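Local coordinates for protein tartronate semialdehyde reductase (Salmonella typhimurium, PDB 1VPD) that probably reduces tartronate semialdehyde to D-glycerate with NADH or NADPH, the last step in turning galactarate into D-glycerate, at residues Gly200-Pro203 against Asp204-Tyr207; Asp275-Gly278 against Asn279-His282. All coordinates share one frame; numbering follows the deposited sequence. Where two conformers were deposited one is given.

How the contacts relate
Both contacts are local, each made within one run of eight residues in the C-terminal region related to 3-hydroxyisobutyrate dehydrogenase, and neither touches the other: their centres lie about 25 Å apart and their nearest atoms about 14 Å. Contact 1 sits far out, about 31 Å from the centre of the chain, where helix 170-198 gives way to helix 203-210; its chemistry is that of a helix start, with an amide oxygen taking backbone N-H groups and a valine pair beside it. Contact 2 lies nearer the middle, about 17 Å from that centre, in the loop between helices 260-274 and 285-293, and relies on a turn, a His-carboxylate bond and two waters. Each is partly buried.

Contact 1 (Gly200-Pro203 against Asp204-Tyr207); sequences GVNP and DLVY
N202 reaches forward with its side-chain amide to hold the first turn of the helix that follows it. With CG anti to the backbone N (chi1 -178°), OD1 comes to the backbone N-H groups of D204 and L205. The bond from L205 N to N202 OD1 is 3.3 Å long and lies in the amide plane on a lone pair; the one from D204 N to N202 OD1, at 2.9 Å, is bent to 125° and weak. The backbone closes in as well: V206 N donates to N202 O at 3.2 Å, and Y207 N to P203 O at 2.8 Å, nearly straight. The grip of OD1 makes N202 the N-cap of helix 203-210, just after G200 has ended the preceding helix as the C-prime residue of a Schellman motif, so one helix stops and the next starts within a few residues. The closely packed side faces helix 170-198, where P203 lies on T197 and V206 on L193 and A196. V206 bridges to the outside, its CG2 meeting CG1 of exposed V201 at 3.6 Å, the two side chains crossing at about a right angle. The looser side is that of exposed L205, whose CG stays 4.0 Å from N202 OD1. D204 runs alongside N202; in the conformer given, D204 OD2 forms a salt bridge with R299, and N202 ND2 donates to the R299 carbonyl.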
loop_
_atom_site.group_PDB
_atom_site.type_symbol
_atom_site.label_atom_id
_atom_site.label_comp_id
_atom_site.label_asym_id
_atom_site.label_seq_id
_atom_site.Cartn_x
_atom_site.Cartn_y
_atom_site.Cartn_z
ATOM N N GLY A 200 20.046 29.375 1.286
ATOM C CA GLY A 200 19.370 30.675 1.296
ATOM C C GLY A 200 18.275 30.924 0.274
ATOM O O GLY A 200 17.857 32.075 0.088
ATOM N N VAL A 201 17.777 29.881 -0.372
ATOM C CA VAL A 201 16.705 29.971 -1.342
ATOM C C VAL A 201 15.424 29.372 -0.775
ATOM O O VAL A 201 15.425 28.292 -0.196
ATOM C CB VAL A 201 17.096 29.287 -2.690
ATOM C CG1 VAL A 201 15.971 29.335 -3.690
ATOM C CG2 VAL A 201 18.341 29.945 -3.264
ATOM N N ASN A 202 14.318 30.091 -0.933
ATOM C CA ASN A 202 13.047 29.659 -0.410
ATOM C C ASN A 202 12.576 28.377 -1.098
ATOM O O ASN A 202 12.492 28.353 -2.324
ATOM C CB ASN A 202 12.029 30.771 -0.653
ATOM C CG ASN A 202 10.672 30.433 -0.102
ATOM O OD1 ASN A 202 9.929 29.695 -0.712
ATOM N ND2 ASN A 202 10.345 30.977 1.068
ATOM N N PRO A 203 12.305 27.309 -0.339
ATOM C CA PRO A 203 11.968 26.025 -0.972
ATOM C C PRO A 203 10.645 26.005 -1.735
ATOM O O PRO A 203 10.463 25.197 -2.648
ATOM C CB PRO A 203 11.966 25.028 0.206
ATOM C CG PRO A 203 11.737 25.868 1.455
ATOM C CD PRO A 203 12.370 27.205 1.133
ATOM N N ASP A 204 9.715 26.890 -1.398
ATOM C CA ASP A 204 8.487 26.961 -2.179
ATOM C C ASP A 204 8.776 27.477 -3.591
ATOM O O ASP A 204 8.215 26.986 -4.554
ATOM C CB ASP A 204 7.470 27.865 -1.453
ATOM C CG ASP A 204 6.040 27.605 -1.848
ATOM O OD1 ASP A 204 5.758 26.887 -2.846
ATOM O OD2 ASP A 204 5.106 28.136 -1.197
ATOM N N LEU A 205 9.670 28.458 -3.719
ATOM C CA LEU A 205 10.091 28.926 -5.034
ATOM C C LEU A 205 10.864 27.818 -5.787
ATOM O O LEU A 205 10.673 27.637 -6.985
ATOM C CB LEU A 205 10.927 30.187 -4.919
ATOM C CG LEU A 205 10.230 31.392 -4.278
ATOM C CD1 LEU A 205 11.193 32.575 -4.233
ATOM C CD2 LEU A 205 8.967 31.746 -5.042
ATOM N N VAL A 206 11.671 27.039 -5.069
ATOM C CA VAL A 206 12.375 25.898 -5.678
ATOM C C VAL A 206 11.345 24.903 -6.231
ATOM O O VAL A 206 11.406 24.508 -7.392
ATOM C CB VAL A 206 13.311 25.189 -4.679
ATOM C CG1 VAL A 206 13.836 23.846 -5.278
ATOM C CG2 VAL A 206 14.470 26.111 -4.269
ATOM N N TYR A 207 10.375 24.531 -5.394
ATOM C CA TYR A 207 9.308 23.624 -5.796
ATOM C C TYR A 207 8.587 24.144 -7.028
ATOM O O TYR A 207 8.451 23.433 -8.023
ATOM C CB TYR A 207 8.320 23.383 -4.648
ATOM C CG TYR A 207 7.058 22.691 -5.076
ATOM C CD1 TYR A 207 7.088 21.437 -5.679
ATOM C CD2 TYR A 207 5.816 23.300 -4.895
ATOM C CE1 TYR A 207 5.927 20.805 -6.080
ATOM C CE2 TYR A 207 4.650 22.672 -5.298
ATOM C CZ TYR A 207 4.702 21.435 -5.888
ATOM O OH TYR A 207 3.526 20.820 -6.290
#

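Contact 2 (Asp275-Gly278 against Asn279-His282); sequences DGHG and NDDH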
loop_
_atom_site.group_PDB
_atom_site.type_symbol
_atom_site.label_atom_id
_atom_site.label_comp_id
_atom_site.label_asym_id
_atom_site.label_seq_id
_atom_site.Cartn_x
_atom_site.Cartn_y
_atom_site.Cartn_z
ATOM N N ASP A 275 13.353 8.330 16.871
ATOM C CA ASP A 275 13.072 9.707 17.277
ATOM C C ASP A 275 11.577 10.042 17.248
ATOM O O ASP A 275 11.197 11.211 17.203
ATOM C CB ASP A 275 13.870 10.656 16.395
ATOM C CG ASP A 275 14.036 12.047 16.991
ATOM O OD1 ASP A 275 14.019 12.212 18.223
ATOM O OD2 ASP A 275 14.177 13.030 16.247
ATOM N N GLY A 276 10.736 9.019 17.282
ATOM C CA GLY A 276 9.297 9.193 17.435
ATOM C C GLY A 276 8.460 9.480 16.207
ATOM O O GLY A 276 7.289 9.879 16.362
ATOM N N HIS A 277 9.004 9.234 15.008
ATOM C CA HIS A 277 8.336 9.545 13.744
ATOM C C HIS A 277 7.701 8.332 13.028
ATOM O O HIS A 277 7.209 8.466 11.908
ATOM C CB HIS A 277 9.295 10.209 12.752
ATOM C CG HIS A 277 9.700 11.602 13.104
ATOM N ND1 HIS A 277 8.929 12.704 12.790
ATOM C CD2 HIS A 277 10.823 12.081 13.692
ATOM C CE1 HIS A 277 9.559 13.800 13.183
ATOM N NE2 HIS A 277 10.710 13.450 13.732
ATOM N N GLY A 278 7.687 7.170 13.666
ATOM C CA GLY A 278 7.180 5.954 13.046
ATOM C C GLY A 278 5.734 6.016 12.606
ATOM O O GLY A 278 5.334 5.370 11.635
ATOM N N ASN A 279 4.929 6.806 13.314
ATOM C CA ASN A 279 3.523 6.960 12.969
ATOM C C ASN A 279 3.229 8.193 12.126
ATOM O O ASN A 279 2.053 8.502 11.857
ATOM C CB ASN A 279 2.663 6.954 14.239
ATOM C CG ASN A 279 2.598 5.581 14.862
ATOM O OD1 ASN A 279 2.223 4.613 14.197
ATOM N ND2 ASN A 279 3.018 5.470 16.110
ATOM N N ASP A 280 4.280 8.895 11.697
ATOM C CA ASP A 280 4.133 10.006 10.767
ATOM C C ASP A 280 4.099 9.514 9.326
ATOM O O ASP A 280 4.652 8.463 9.015
ATOM C CB ASP A 280 5.288 10.991 10.895
ATOM C CG ASP A 280 5.212 11.854 12.130
ATOM O OD1 ASP A 280 4.135 11.942 12.774
ATOM O OD2 ASP A 280 6.197 12.518 12.485
ATOM N N ASP A 281 3.448 10.276 8.451
ATOM C CA ASP A 281 3.523 10.057 7.012
ATOM C C ASP A 281 4.973 10.005 6.569
ATOM O O ASP A 281 5.821 10.657 7.154
ATOM C CB ASP A 281 2.828 11.181 6.262
ATOM C CG ASP A 281 2.799 10.952 4.761
ATOM O OD1 ASP A 281 2.078 10.038 4.308
ATOM O OD2 ASP A 281 3.476 11.650 3.971
ATOM N N HIS A 282 5.253 9.245 5.514
ATOM C CA HIS A 282 6.633 9.129 5.045
ATOM C C HIS A 282 7.285 10.400 4.470
ATOM O O HIS A 282 8.509 10.435 4.329
ATOM C CB HIS A 282 6.877 7.907 4.143
ATOM C CG HIS A 282 5.986 7.751 2.945
ATOM N ND1 HIS A 282 4.890 8.534 2.632
ATOM C CD2 HIS A 282 6.051 6.806 1.979
ATOM C CE1 HIS A 282 4.335 8.083 1.512
ATOM N NE2 HIS A 282 5.030 7.041 1.095
HETATM O O HOH W 1 5.078 8.992 15.240
HETATM O O HOH W 2 6.352 12.846 15.415
#
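D280 turns its carboxylate back to the imidazole of H277, three residues earlier; this pair carries the side-chain interaction, and G278 and N279 form the turn between them. H277 ND1 donates to D280 OD2 at 2.8 Å, meeting the oxygen on its anti side. The acid comes to the ring's edge rather than over its face, with the two planes 65° apart. In both residues CG stands beside its own backbone N (chi1 -70° in H277, -75° in D280), which brings the two groups together. Their backbones are joined too: D280 N donates to H277 O at 3.0 Å, closing a type I beta turn with G278 and N279 at its corners. The turn follows the end of helix 260-274, where G276, at positive phi, is the C-prime residue of a Schellman motif. N279 is the exposed corner, its side chain touching R237 and lying about 9 Å from that of I15, which is predicted to bind NAD(+). A water accepts from N279 N at 2.9 Å and donates to G276 O at 2.6 Å, while a second donates to G276 O and D280 OD2, giving that carboxylate oxygen two donors. Backbone bonds of G278 with D239 and D280 with I238 anchor the turn. On the far edge of the imidazole, NE2 is hydrogen-bonded to K291 of helix 285-293, which also forms a salt bridge with D275.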